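Local atomic coordinates of ATP phosphoribosyltransferase (Thermotoga maritima, PDB entry 1O63), a protein that probably catalyses the condensation of ATP with 5-phosphoribose 1-diphosphate, the first step of histidine biosynthesis. Residues 49-54 against 70-75; 174-179 against 190-195; 136-139 against 145-148; 17-22 against 80-85. One frame throughout, in Å; residues are numbered along the deposited sequence.

In the fold
The four contacts illustrate how local chemistry follows place in an alpha/beta fold. Contacts 2, 3 and 4 are buried and rest mainly on methyl and ring carbons; contact 1 is only partly buried and is gripped by a lysine. Contacts 2, 3 and 4 all reach the mixed sheet: contacts 2 and 4 use its neighbouring strands 161-176 and 81-94 and touch each other through V174 and F80. Contact 1 joins this group through L54 packed on V175. Contact 3 lies across the chain's centre from contacts 2 and 4, about 38 Å from contact 2 between centres. Contacts 2, 3 and 4 have no direct hydrogen bond between their segments, though a water bridges contact 4.

Contact 1 (49-54 against 70-75); sequences DVPTYL and LEKETS
K72 sends CG off anti to its backbone N (chi1 165°) and stays extended to NZ, while T52, at chi1 -59°, sets OG1 beside its own backbone N and anti to its carbonyl carbon; the two side chains meet at about a right angle. K72 NZ donates to T52 OG1 at 2.5 Å, so short that the exact length is doubtful. F48 O accepts a second bond from the same ammonium group. The shaft of K72 lies by the P51 ring, CD coming to 4.0 Å from P51 CG, and P51 CB, the neighbouring ring carbon, meets T74 CG2 at 3.6 Å. K72 is the first residue past helix 66-71, so the contact ties that helix's exit to the start of helix 50-55, within a fold of the type II periplasmic-binding-protein kind. The segment 49-54 also faces the second subunit, where T52 packs on I128 and D49 OD1 accepts from K131 N of that subunit. A methionine in place of K72 would probably leave T52 OG1 and F48 O without their donor. With D49 OD2 5.4 Å from K72 NZ, not in contact, the lysine's charge is likely to be eased through space, while neutral oxygens make its bonds.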
loop_
_atom_site.group_PDB
_atom_site.type_symbol
_atom_site.label_atom_id
_atom_site.label_comp_id
_atom_site.label_asym_id
_atom_site.label_seq_id
_atom_site.Cartn_x
_atom_site.Cartn_y
_atom_site.Cartn_z
ATOM N N ASP A 49 -9.050 3.120 -0.284
ATOM C CA ASP A 49 -9.952 3.270 0.862
ATOM C C ASP A 49 -11.212 4.041 0.508
ATOM O O ASP A 49 -12.107 4.135 1.338
ATOM C CB ASP A 49 -9.221 3.986 2.006
ATOM C CG ASP A 49 -8.088 3.146 2.576
ATOM O OD1 ASP A 49 -7.136 3.716 3.129
ATOM O OD2 ASP A 49 -8.128 1.911 2.458
ATOM N N VAL A 50 -11.295 4.615 -0.704
ATOM C CA VAL A 50 -12.522 5.381 -1.035
ATOM C C VAL A 50 -13.751 4.528 -0.922
ATOM O O VAL A 50 -14.732 4.889 -0.222
ATOM C CB VAL A 50 -12.390 6.064 -2.393
ATOM C CG1 VAL A 50 -13.736 6.470 -2.995
ATOM C CG2 VAL A 50 -11.449 7.271 -2.286
ATOM N N PRO A 51 -13.776 3.322 -1.507
ATOM C CA PRO A 51 -14.964 2.500 -1.475
ATOM C C PRO A 51 -15.271 2.022 -0.062
ATOM O O PRO A 51 -16.455 1.884 0.286
ATOM C CB PRO A 51 -14.694 1.348 -2.426
ATOM C CG PRO A 51 -13.280 1.456 -2.844
ATOM C CD PRO A 51 -12.788 2.829 -2.489
ATOM N N THR A 52 -14.236 1.831 0.752
ATOM C CA THR A 52 -14.430 1.460 2.162
ATOM C C THR A 52 -15.178 2.538 2.916
ATOM O O THR A 52 -16.126 2.265 3.681
ATOM C CB THR A 52 -13.050 1.238 2.810
ATOM O OG1 THR A 52 -12.362 0.189 2.083
ATOM C CG2 THR A 52 -13.163 0.869 4.268
ATOM N N TYR A 53 -14.817 3.812 2.742
ATOM C CA TYR A 53 -15.531 4.899 3.403
ATOM C C TYR A 53 -16.987 4.963 2.971
ATOM O O TYR A 53 -17.875 5.309 3.782
ATOM C CB TYR A 53 -14.853 6.272 3.113
ATOM C CG TYR A 53 -13.738 6.518 4.130
ATOM C CD1 TYR A 53 -12.610 5.703 4.170
ATOM C CD2 TYR A 53 -13.860 7.516 5.068
ATOM C CE1 TYR A 53 -11.620 5.913 5.113
ATOM C CE2 TYR A 53 -12.895 7.735 6.014
ATOM C CZ TYR A 53 -11.775 6.919 6.039
ATOM O OH TYR A 53 -10.832 7.168 7.012
ATOM N N LEU A 54 -17.259 4.720 1.690
ATOM C CA LEU A 54 -18.622 4.743 1.187
ATOM C C LEU A 54 -19.442 3.535 1.636
ATOM O O LEU A 54 -20.569 3.665 2.138
ATOM C CB LEU A 54 -18.604 4.773 -0.356
ATOM C CG LEU A 54 -18.054 6.106 -0.922
ATOM C CD1 LEU A 54 -17.523 5.907 -2.342
ATOM C CD2 LEU A 54 -19.184 7.124 -0.919
ATOM N N LEU A 70 -11.936 -2.051 -10.275
ATOM C CA LEU A 70 -11.897 -3.431 -10.782
ATOM C C LEU A 70 -11.163 -4.348 -9.820
ATOM O O LEU A 70 -11.372 -5.553 -9.879
ATOM C CB LEU A 70 -11.294 -3.493 -12.168
ATOM C CG LEU A 70 -12.140 -3.534 -13.409
ATOM C CD1 LEU A 70 -13.632 -3.321 -13.209
ATOM C CD2 LEU A 70 -11.614 -2.565 -14.470
ATOM N N GLU A 71 -10.233 -3.827 -9.007
ATOM C CA GLU A 71 -9.507 -4.715 -8.106
ATOM C C GLU A 71 -10.364 -5.144 -6.917
ATOM O O GLU A 71 -10.162 -6.210 -6.345
ATOM C CB GLU A 71 -8.211 -4.038 -7.627
ATOM C CG GLU A 71 -7.421 -4.861 -6.641
ATOM C CD GLU A 71 -6.937 -6.178 -7.237
ATOM O OE1 GLU A 71 -6.667 -7.120 -6.494
ATOM O OE2 GLU A 71 -6.834 -6.270 -8.489
ATOM N N LYS A 72 -11.297 -4.311 -6.538
ATOM C CA LYS A 72 -12.138 -4.502 -5.347
ATOM C C LYS A 72 -13.582 -4.239 -5.735
ATOM O O LYS A 72 -13.969 -3.071 -5.901
ATOM C CB LYS A 72 -11.638 -3.485 -4.314
ATOM C CG LYS A 72 -12.500 -3.195 -3.117
ATOM C CD LYS A 72 -11.804 -2.191 -2.192
ATOM C CE LYS A 72 -12.597 -1.973 -0.910
ATOM N NZ LYS A 72 -11.828 -1.125 0.046
ATOM N N GLU A 73 -14.374 -5.281 -5.929
ATOM C CA GLU A 73 -15.763 -5.060 -6.355
ATOM C C GLU A 73 -16.657 -4.528 -5.258
ATOM O O GLU A 73 -16.626 -4.958 -4.109
ATOM C CB GLU A 73 -16.326 -6.362 -6.945
ATOM C CG GLU A 73 -17.178 -6.112 -8.183
ATOM C CD GLU A 73 -16.367 -5.602 -9.359
ATOM O OE1 GLU A 73 -16.965 -5.345 -10.436
ATOM O OE2 GLU A 73 -15.126 -5.472 -9.234
ATOM N N THR A 74 -17.458 -3.511 -5.581
ATOM C CA THR A 74 -18.397 -2.921 -4.638
ATOM C C THR A 74 -19.796 -2.867 -5.272
ATOM O O THR A 74 -19.943 -3.046 -6.482
ATOM C CB THR A 74 -18.025 -1.462 -4.290
ATOM O OG1 THR A 74 -18.162 -0.672 -5.472
ATOM C CG2 THR A 74 -16.595 -1.332 -3.782
ATOM N N SER A 75 -20.775 -2.465 -4.472
ATOM C CA SER A 75 -22.127 -2.286 -4.991
ATOM C C SER A 75 -22.426 -0.818 -5.276
ATOM O O SER A 75 -23.547 -0.477 -5.682
ATOM C CB SER A 75 -23.153 -2.822 -3.967
ATOM O OG SER A 75 -22.829 -2.257 -2.689
#

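Contact 2 (174-179 against 190-195); sequences VVVNPV and SFLEKL
V174 turns its side chain toward helix 185-204, and its CG2 comes to a loose 4.4 Å from L192 CD2. P79 touches both of these residues, and V174 packs in addition on I61 and F63 of strand 61-65. V175 instead packs on L54 of helix 50-55. V176 makes the closer approach: CG1 is anti to the backbone N (chi1 174°), which leaves CG2 anti to the carbonyl carbon, and this methyl meets L192 CD1 at 4.0 Å, the two side chains reaching for each other tip to tip. L192 supplies both of its methyls to the strand, one to each valine. This is the familiar layering of an alpha/beta domain, the long C-terminal helix laid against the sheet, with F191 and L195 of the same helix reaching helix 13-23 at L20 and Y19. After the strand comes N177, the N-cap of the short helix 178-183. N177 OD1 accepts from V179 N at 3.2 Å, with an N-H...O angle of 146°; the donor stands above the carbonyl plane, 63° out of it. The other half of that amide is used as well, N177 ND2 donating to A59 O.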
loop_
_atom_site.group_PDB
_atom_site.type_symbol
_atom_site.label_atom_id
_atom_site.label_comp_id
_atom_site.label_asym_id
_atom_site.label_seq_id
_atom_site.Cartn_x
_atom_site.Cartn_y
_atom_site.Cartn_z
ATOM N N VAL A 174 -16.807 8.475 -10.521
ATOM C CA VAL A 174 -17.545 9.001 -9.353
ATOM C C VAL A 174 -18.450 7.879 -8.837
ATOM O O VAL A 174 -19.083 7.163 -9.635
ATOM C CB VAL A 174 -18.311 10.268 -9.639
ATOM C CG1 VAL A 174 -19.209 10.115 -10.864
ATOM C CG2 VAL A 174 -19.188 10.683 -8.434
ATOM N N VAL A 175 -18.445 7.657 -7.522
ATOM C CA VAL A 175 -19.189 6.564 -6.915
ATOM C C VAL A 175 -20.025 7.107 -5.755
ATOM O O VAL A 175 -19.581 8.042 -5.077
ATOM C CB VAL A 175 -18.315 5.419 -6.410
ATOM C CG1 VAL A 175 -17.920 4.500 -7.567
ATOM C CG2 VAL A 175 -17.083 5.903 -5.654
ATOM N N VAL A 176 -21.235 6.589 -5.590
ATOM C CA VAL A 176 -22.141 7.151 -4.582
ATOM C C VAL A 176 -22.597 6.060 -3.619
ATOM O O VAL A 176 -22.971 4.973 -4.044
ATOM C CB VAL A 176 -23.378 7.787 -5.249
ATOM C CG1 VAL A 176 -24.423 8.248 -4.239
ATOM C CG2 VAL A 176 -23.013 9.018 -6.108
ATOM N N ASN A 177 -22.632 6.384 -2.334
ATOM C CA ASN A 177 -23.197 5.450 -1.333
ATOM C C ASN A 177 -24.695 5.334 -1.606
ATOM O O ASN A 177 -25.424 6.324 -1.633
ATOM C CB ASN A 177 -22.926 6.054 0.042
ATOM C CG ASN A 177 -23.591 5.386 1.219
ATOM O OD1 ASN A 177 -24.152 4.299 1.122
ATOM N ND2 ASN A 177 -23.508 6.054 2.366
ATOM N N PRO A 178 -25.194 4.140 -1.887
ATOM C CA PRO A 178 -26.592 3.914 -2.185
ATOM C C PRO A 178 -27.565 4.420 -1.138
ATOM O O PRO A 178 -28.687 4.840 -1.450
ATOM C CB PRO A 178 -26.719 2.404 -2.343
ATOM C CG PRO A 178 -25.437 1.819 -1.915
ATOM C CD PRO A 178 -24.395 2.896 -1.965
ATOM N N VAL A 179 -27.230 4.347 0.136
ATOM C CA VAL A 179 -28.093 4.858 1.194
ATOM C C VAL A 179 -28.228 6.372 1.121
ATOM O O VAL A 179 -29.322 6.927 1.311
ATOM C CB VAL A 179 -27.563 4.476 2.589
ATOM C CG1 VAL A 179 -28.351 5.175 3.677
ATOM C CG2 VAL A 179 -27.600 2.971 2.782
ATOM N N SER A 190 -28.746 17.026 -7.100
ATOM C CA SER A 190 -28.420 18.390 -7.477
ATOM C C SER A 190 -26.924 18.635 -7.536
ATOM O O SER A 190 -26.391 19.294 -8.445
ATOM C CB SER A 190 -29.054 19.374 -6.478
ATOM O OG SER A 190 -28.641 20.690 -6.800
ATOM N N PHE A 191 -26.200 18.165 -6.507
ATOM C CA PHE A 191 -24.738 18.324 -6.531
ATOM C C PHE A 191 -24.167 17.571 -7.732
ATOM O O PHE A 191 -23.334 18.108 -8.472
ATOM C CB PHE A 191 -24.125 17.834 -5.211
ATOM C CG PHE A 191 -22.618 17.802 -5.240
ATOM C CD1 PHE A 191 -21.889 18.953 -5.029
ATOM C CD2 PHE A 191 -21.945 16.624 -5.500
ATOM C CE1 PHE A 191 -20.505 18.939 -5.075
ATOM C CE2 PHE A 191 -20.560 16.591 -5.539
ATOM C CZ PHE A 191 -19.848 17.750 -5.322
ATOM N N LEU A 192 -24.655 16.368 -8.009
ATOM C CA LEU A 192 -24.153 15.580 -9.144
ATOM C C LEU A 192 -24.429 16.258 -10.482
ATOM O O LEU A 192 -23.654 16.107 -11.437
ATOM C CB LEU A 192 -24.737 14.166 -9.131
ATOM C CG LEU A 192 -24.331 13.300 -7.927
ATOM C CD1 LEU A 192 -24.998 11.939 -7.966
ATOM C CD2 LEU A 192 -22.813 13.172 -7.877
ATOM N N GLU A 193 -25.524 17.013 -10.584
ATOM C CA GLU A 193 -25.819 17.763 -11.798
ATOM C C GLU A 193 -24.784 18.861 -12.029
ATOM O O GLU A 193 -24.271 18.967 -13.136
ATOM C CB GLU A 193 -27.195 18.426 -11.743
ATOM C CG GLU A 193 -28.386 17.503 -11.794
ATOM C CD GLU A 193 -29.689 18.244 -12.043
ATOM O OE1 GLU A 193 -29.694 19.184 -12.868
ATOM O OE2 GLU A 193 -30.707 17.895 -11.407
ATOM N N LYS A 194 -24.541 19.700 -11.031
ATOM C CA LYS A 194 -23.523 20.729 -11.145
ATOM C C LYS A 194 -22.148 20.146 -11.472
ATOM O O LYS A 194 -21.411 20.686 -12.298
ATOM C CB LYS A 194 -23.411 21.528 -9.850
ATOM C CG LYS A 194 -24.655 22.292 -9.457
ATOM C CD LYS A 194 -24.412 23.110 -8.188
ATOM C CE LYS A 194 -23.332 24.148 -8.412
ATOM N NZ LYS A 194 -23.567 25.380 -7.607
ATOM N N LEU A 195 -21.790 19.052 -10.802
ATOM C CA LEU A 195 -20.484 18.431 -10.998
ATOM C C LEU A 195 -20.313 17.859 -12.386
ATOM O O LEU A 195 -19.279 18.103 -13.034
ATOM C CB LEU A 195 -20.283 17.361 -9.918
ATOM C CG LEU A 195 -18.950 16.630 -9.886
ATOM C CD1 LEU A 195 -17.831 17.588 -9.497
ATOM C CD2 LEU A 195 -19.030 15.452 -8.901
#

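Contact 3 (136-139 against 145-148); sequences LAPI and LIVD
P138 and I146 meet at about a right angle where helix 136-140 lies on the sheet, in a beta-alpha-beta crossover: the chain leaves strand 125-129, passes through this helix and returns as the parallel strand 145-150, with strand 104-108 between the two. One methyl does the touching. I146 CG2 sits against the rim of the proline ring, 3.8 Å from P138 CD, and P138 CG is equally near. Its placement follows from chi1 of 64°, which puts CG1 between the backbone N and the carbonyl carbon and swings CG2 anti to the carbonyl carbon. A137 adds its methyl group on the same helical turn. P138 is near the start of this short helix, where the missing N-H probably costs no helical bond.

The next shell fixes both partners. L161 of strand 161-176 touches P138 and I146 alike, and A107 of strand 104-108 does the same for A137 and I146. The strand itself is stitched into the sheet on both edges, I146 bonding through its backbone to A92, and L145 and V147 to A107. L145 sets off away from the helix, and its side chain packs on L91 and L164. Farther out, L136 packs on Y53 of the second subunit. Back at the centre, A137 CB stands 4.3 Å from I146 CG2, a looser approach than the proline's.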
loop_
_atom_site.group_PDB
_atom_site.type_symbol
_atom_site.label_atom_id
_atom_site.label_comp_id
_atom_site.label_asym_id
_atom_site.label_seq_id
_atom_site.Cartn_x
_atom_site.Cartn_y
_atom_site.Cartn_z
ATOM N N LEU A 136 10.777 -4.342 -10.835
ATOM C CA LEU A 136 11.962 -5.073 -10.395
ATOM C C LEU A 136 11.753 -6.586 -10.450
ATOM O O LEU A 136 12.722 -7.335 -10.613
ATOM C CB LEU A 136 12.297 -4.662 -8.959
ATOM C CG LEU A 136 13.405 -5.394 -8.228
ATOM C CD1 LEU A 136 14.716 -5.267 -8.995
ATOM C CD2 LEU A 136 13.564 -4.867 -6.802
ATOM N N ALA A 137 10.522 -7.093 -10.381
ATOM C CA ALA A 137 10.300 -8.538 -10.329
ATOM C C ALA A 137 10.928 -9.377 -11.409
ATOM O O ALA A 137 11.615 -10.375 -11.102
ATOM C CB ALA A 137 8.798 -8.833 -10.192
ATOM N N PRO A 138 10.746 -9.103 -12.681
ATOM C CA PRO A 138 11.332 -9.912 -13.759
ATOM C C PRO A 138 12.846 -9.946 -13.719
ATOM O O PRO A 138 13.465 -11.015 -13.629
ATOM C CB PRO A 138 10.782 -9.276 -15.024
ATOM C CG PRO A 138 9.507 -8.611 -14.585
ATOM C CD PRO A 138 9.889 -8.017 -13.223
ATOM N N ILE A 139 13.506 -8.794 -13.614
ATOM C CA ILE A 139 14.975 -8.760 -13.518
ATOM C C ILE A 139 15.522 -9.396 -12.281
ATOM O O ILE A 139 16.630 -10.013 -12.304
ATOM C CB ILE A 139 15.462 -7.302 -13.732
ATOM C CG1 ILE A 139 15.242 -6.917 -15.209
ATOM C CG2 ILE A 139 16.925 -7.177 -13.372
ATOM C CD1 ILE A 139 15.323 -5.426 -15.470
ATOM N N LEU A 145 6.460 -12.199 -15.652
ATOM C CA LEU A 145 5.676 -11.122 -16.175
ATOM C C LEU A 145 5.134 -10.244 -15.022
ATOM O O LEU A 145 5.156 -10.643 -13.878
ATOM C CB LEU A 145 4.411 -11.624 -16.924
ATOM C CG LEU A 145 4.594 -12.613 -18.068
ATOM C CD1 LEU A 145 3.286 -13.326 -18.420
ATOM C CD2 LEU A 145 5.167 -11.957 -19.310
ATOM N N ILE A 146 4.694 -9.046 -15.393
ATOM C CA ILE A 146 4.013 -8.209 -14.404
ATOM C C ILE A 146 2.690 -7.707 -14.980
ATOM O O ILE A 146 2.521 -7.738 -16.201
ATOM C CB ILE A 146 4.820 -6.985 -13.957
ATOM C CG1 ILE A 146 5.022 -6.051 -15.144
ATOM C CG2 ILE A 146 6.136 -7.422 -13.281
ATOM C CD1 ILE A 146 5.745 -4.758 -14.863
ATOM N N VAL A 147 1.786 -7.343 -14.081
ATOM C CA VAL A 147 0.553 -6.639 -14.498
ATOM C C VAL A 147 0.603 -5.330 -13.701
ATOM O O VAL A 147 0.645 -5.394 -12.473
ATOM C CB VAL A 147 -0.727 -7.413 -14.226
ATOM C CG1 VAL A 147 -1.941 -6.498 -14.293
ATOM C CG2 VAL A 147 -0.894 -8.593 -15.166
ATOM N N ASP A 148 0.768 -4.209 -14.386
ATOM C CA ASP A 148 0.954 -2.945 -13.644
ATOM C C ASP A 148 0.473 -1.758 -14.458
ATOM O O ASP A 148 0.178 -1.870 -15.653
ATOM C CB ASP A 148 2.429 -2.756 -13.277
ATOM C CG ASP A 148 2.668 -1.813 -12.124
ATOM O OD1 ASP A 148 1.692 -1.386 -11.462
ATOM O OD2 ASP A 148 3.840 -1.476 -11.855
#

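Contact 4 (17-22 against 80-85); sequences MTYLKK and FFIPTN
Y19 and I82 carry most of this contact, the phenol end of the tyrosine running obliquely against the isoleucine. Y19 leaves helix 13-23 with CG anti to its carbonyl carbon (chi1 -58°), and the length of the side chain lets it reach I82 although the CA atoms of Y19 and I82 are 10.8 Å apart. Only the far end of the ring arrives: Y19 OH lies 3.4 Å from I82 CG2, and Y19 CZ is 4.1 Å from the same methyl. With CG2 anti to the backbone N and CG1 anti to the carbonyl carbon, I82 meets the tyrosine with CG2, while CD1 comes near V174 of the neighbouring strand.

The arrangement is a helix set over a sheet. Strand 81-94 is one of the long antiparallel pair with 161-176 at the middle of the sheet, and I82 leans on T172 of its partner. Helix 185-204 takes part too, I199 and D202 touching Y19 and S203 touching T84. D202 also forms a salt bridge with K22 NZ.

The third residue, T84, is reached through water. Its OG1 is 4.4 Å from Y19 OH, and a water bridges the two, 2.9 Å from Y19 OH and 2.8 Å from T84 OG1. This water sits at the edge of the tyrosine ring and in its plane, giving the phenol oxygen a polar partner beside the methyl of I82.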
loop_
_atom_site.group_PDB
_atom_site.type_symbol
_atom_site.label_atom_id
_atom_site.label_comp_id
_atom_site.label_asym_id
_atom_site.label_seq_id
_atom_site.Cartn_x
_atom_site.Cartn_y
_atom_site.Cartn_z
HETATM N N MSE A 17 -10.022 17.640 -6.865
HETATM C CA MSE A 17 -10.146 18.898 -6.110
HETATM C C MSE A 17 -10.389 20.061 -7.059
HETATM O O MSE A 17 -11.165 20.957 -6.747
HETATM C CB MSE A 17 -8.919 19.115 -5.232
HETATM C CG MSE A 17 -8.763 17.914 -4.248
HETATM SE SE MSE A 17 -10.232 17.991 -2.979
HETATM C CE MSE A 17 -9.719 19.653 -2.155
ATOM N N THR A 18 -9.797 20.038 -8.249
ATOM C CA THR A 18 -10.108 21.110 -9.226
ATOM C C THR A 18 -11.543 21.059 -9.671
ATOM O O THR A 18 -12.218 22.119 -9.787
ATOM C CB THR A 18 -9.117 21.038 -10.400
ATOM O OG1 THR A 18 -7.850 21.514 -9.881
ATOM C CG2 THR A 18 -9.515 21.898 -11.574
ATOM N N TYR A 19 -12.136 19.867 -9.837
ATOM C CA TYR A 19 -13.555 19.792 -10.198
ATOM C C TYR A 19 -14.413 20.476 -9.120
ATOM O O TYR A 19 -15.322 21.250 -9.446
ATOM C CB TYR A 19 -14.097 18.398 -10.400
ATOM C CG TYR A 19 -13.462 17.499 -11.423
ATOM C CD1 TYR A 19 -13.098 17.939 -12.681
ATOM C CD2 TYR A 19 -13.241 16.151 -11.116
ATOM C CE1 TYR A 19 -12.499 17.092 -13.604
ATOM C CE2 TYR A 19 -12.659 15.307 -12.040
ATOM C CZ TYR A 19 -12.295 15.767 -13.273
ATOM O OH TYR A 19 -11.714 14.886 -14.166
ATOM N N LEU A 20 -14.189 20.112 -7.867
ATOM C CA LEU A 20 -14.979 20.694 -6.775
ATOM C C LEU A 20 -14.786 22.205 -6.718
ATOM O O LEU A 20 -15.721 22.942 -6.392
ATOM C CB LEU A 20 -14.500 20.095 -5.438
ATOM C CG LEU A 20 -14.568 18.569 -5.322
ATOM C CD1 LEU A 20 -14.241 18.158 -3.883
ATOM C CD2 LEU A 20 -15.955 18.070 -5.716
ATOM N N LYS A 21 -13.546 22.646 -6.903
ATOM C CA LYS A 21 -13.244 24.083 -6.944
ATOM C C LYS A 21 -14.099 24.761 -8.001
ATOM O O LYS A 21 -14.835 25.704 -7.685
ATOM C CB LYS A 21 -11.748 24.312 -7.180
ATOM C CG LYS A 21 -11.333 25.780 -7.126
ATOM C CD LYS A 21 -9.953 26.006 -7.739
ATOM C CE LYS A 21 -9.594 27.492 -7.711
ATOM N NZ LYS A 21 -8.340 27.783 -8.462
ATOM N N LYS A 22 -14.246 24.160 -9.193
ATOM C CA LYS A 22 -15.088 24.776 -10.218
ATOM C C LYS A 22 -16.578 24.614 -10.008
ATOM O O LYS A 22 -17.352 25.321 -10.681
ATOM C CB LYS A 22 -14.722 24.300 -11.625
ATOM C CG LYS A 22 -13.213 24.472 -11.911
ATOM C CD LYS A 22 -12.928 23.920 -13.290
ATOM C CE LYS A 22 -11.528 24.224 -13.777
ATOM N NZ LYS A 22 -11.287 23.506 -15.080
ATOM N N PHE A 80 -22.283 8.945 -13.371
ATOM C CA PHE A 80 -21.888 9.342 -14.728
ATOM C C PHE A 80 -20.434 9.010 -15.015
ATOM O O PHE A 80 -19.673 8.608 -14.130
ATOM C CB PHE A 80 -22.203 10.813 -14.959
ATOM C CG PHE A 80 -21.511 11.786 -14.059
ATOM C CD1 PHE A 80 -20.247 12.267 -14.369
ATOM C CD2 PHE A 80 -22.125 12.249 -12.902
ATOM C CE1 PHE A 80 -19.602 13.179 -13.556
ATOM C CE2 PHE A 80 -21.491 13.161 -12.087
ATOM C CZ PHE A 80 -20.241 13.630 -12.401
ATOM N N PHE A 81 -20.036 9.271 -16.257
ATOM C CA PHE A 81 -18.703 8.975 -16.777
ATOM C C PHE A 81 -17.744 10.139 -16.775
ATOM O O PHE A 81 -18.022 11.216 -17.297
ATOM C CB PHE A 81 -18.920 8.483 -18.240
ATOM C CG PHE A 81 -17.692 8.046 -18.975
ATOM C CD1 PHE A 81 -16.917 8.950 -19.680
ATOM C CD2 PHE A 81 -17.330 6.706 -19.015
ATOM C CE1 PHE A 81 -15.787 8.541 -20.368
ATOM C CE2 PHE A 81 -16.218 6.294 -19.711
ATOM C CZ PHE A 81 -15.438 7.212 -20.390
ATOM N N ILE A 82 -16.526 9.948 -16.257
ATOM C CA ILE A 82 -15.512 11.027 -16.277
ATOM C C ILE A 82 -14.462 10.686 -17.326
ATOM O O ILE A 82 -13.671 9.756 -17.179
ATOM C CB ILE A 82 -14.899 11.223 -14.895
ATOM C CG1 ILE A 82 -16.003 11.528 -13.863
ATOM C CG2 ILE A 82 -13.865 12.355 -14.914
ATOM C CD1 ILE A 82 -15.506 11.525 -12.421
ATOM N N PRO A 83 -14.495 11.381 -18.460
ATOM C CA PRO A 83 -13.717 11.115 -19.628
ATOM C C PRO A 83 -12.245 10.853 -19.588
ATOM O O PRO A 83 -11.745 9.901 -20.246
ATOM C CB PRO A 83 -13.992 12.360 -20.522
ATOM C CG PRO A 83 -15.345 12.795 -20.134
ATOM C CD PRO A 83 -15.502 12.475 -18.686
ATOM N N THR A 84 -11.439 11.757 -19.071
ATOM C CA THR A 84 -9.990 11.711 -19.131
ATOM C C THR A 84 -9.333 10.373 -18.913
ATOM O O THR A 84 -9.408 9.750 -17.859
ATOM C CB THR A 84 -9.396 12.759 -18.160
ATOM O OG1 THR A 84 -10.227 13.929 -18.243
ATOM C CG2 THR A 84 -7.981 13.118 -18.528
ATOM N N ASN A 85 -8.548 9.925 -19.912
ATOM C CA ASN A 85 -7.736 8.720 -19.723
ATOM C C ASN A 85 -6.515 9.112 -18.893
ATOM O O ASN A 85 -5.744 9.990 -19.319
ATOM C CB ASN A 85 -7.265 8.170 -21.072
ATOM C CG ASN A 85 -8.380 7.649 -21.939
ATOM O OD1 ASN A 85 -9.424 7.208 -21.462
ATOM N ND2 ASN A 85 -8.169 7.686 -23.256
HETATM O O HOH W 1 -10.918 16.164 -16.637
#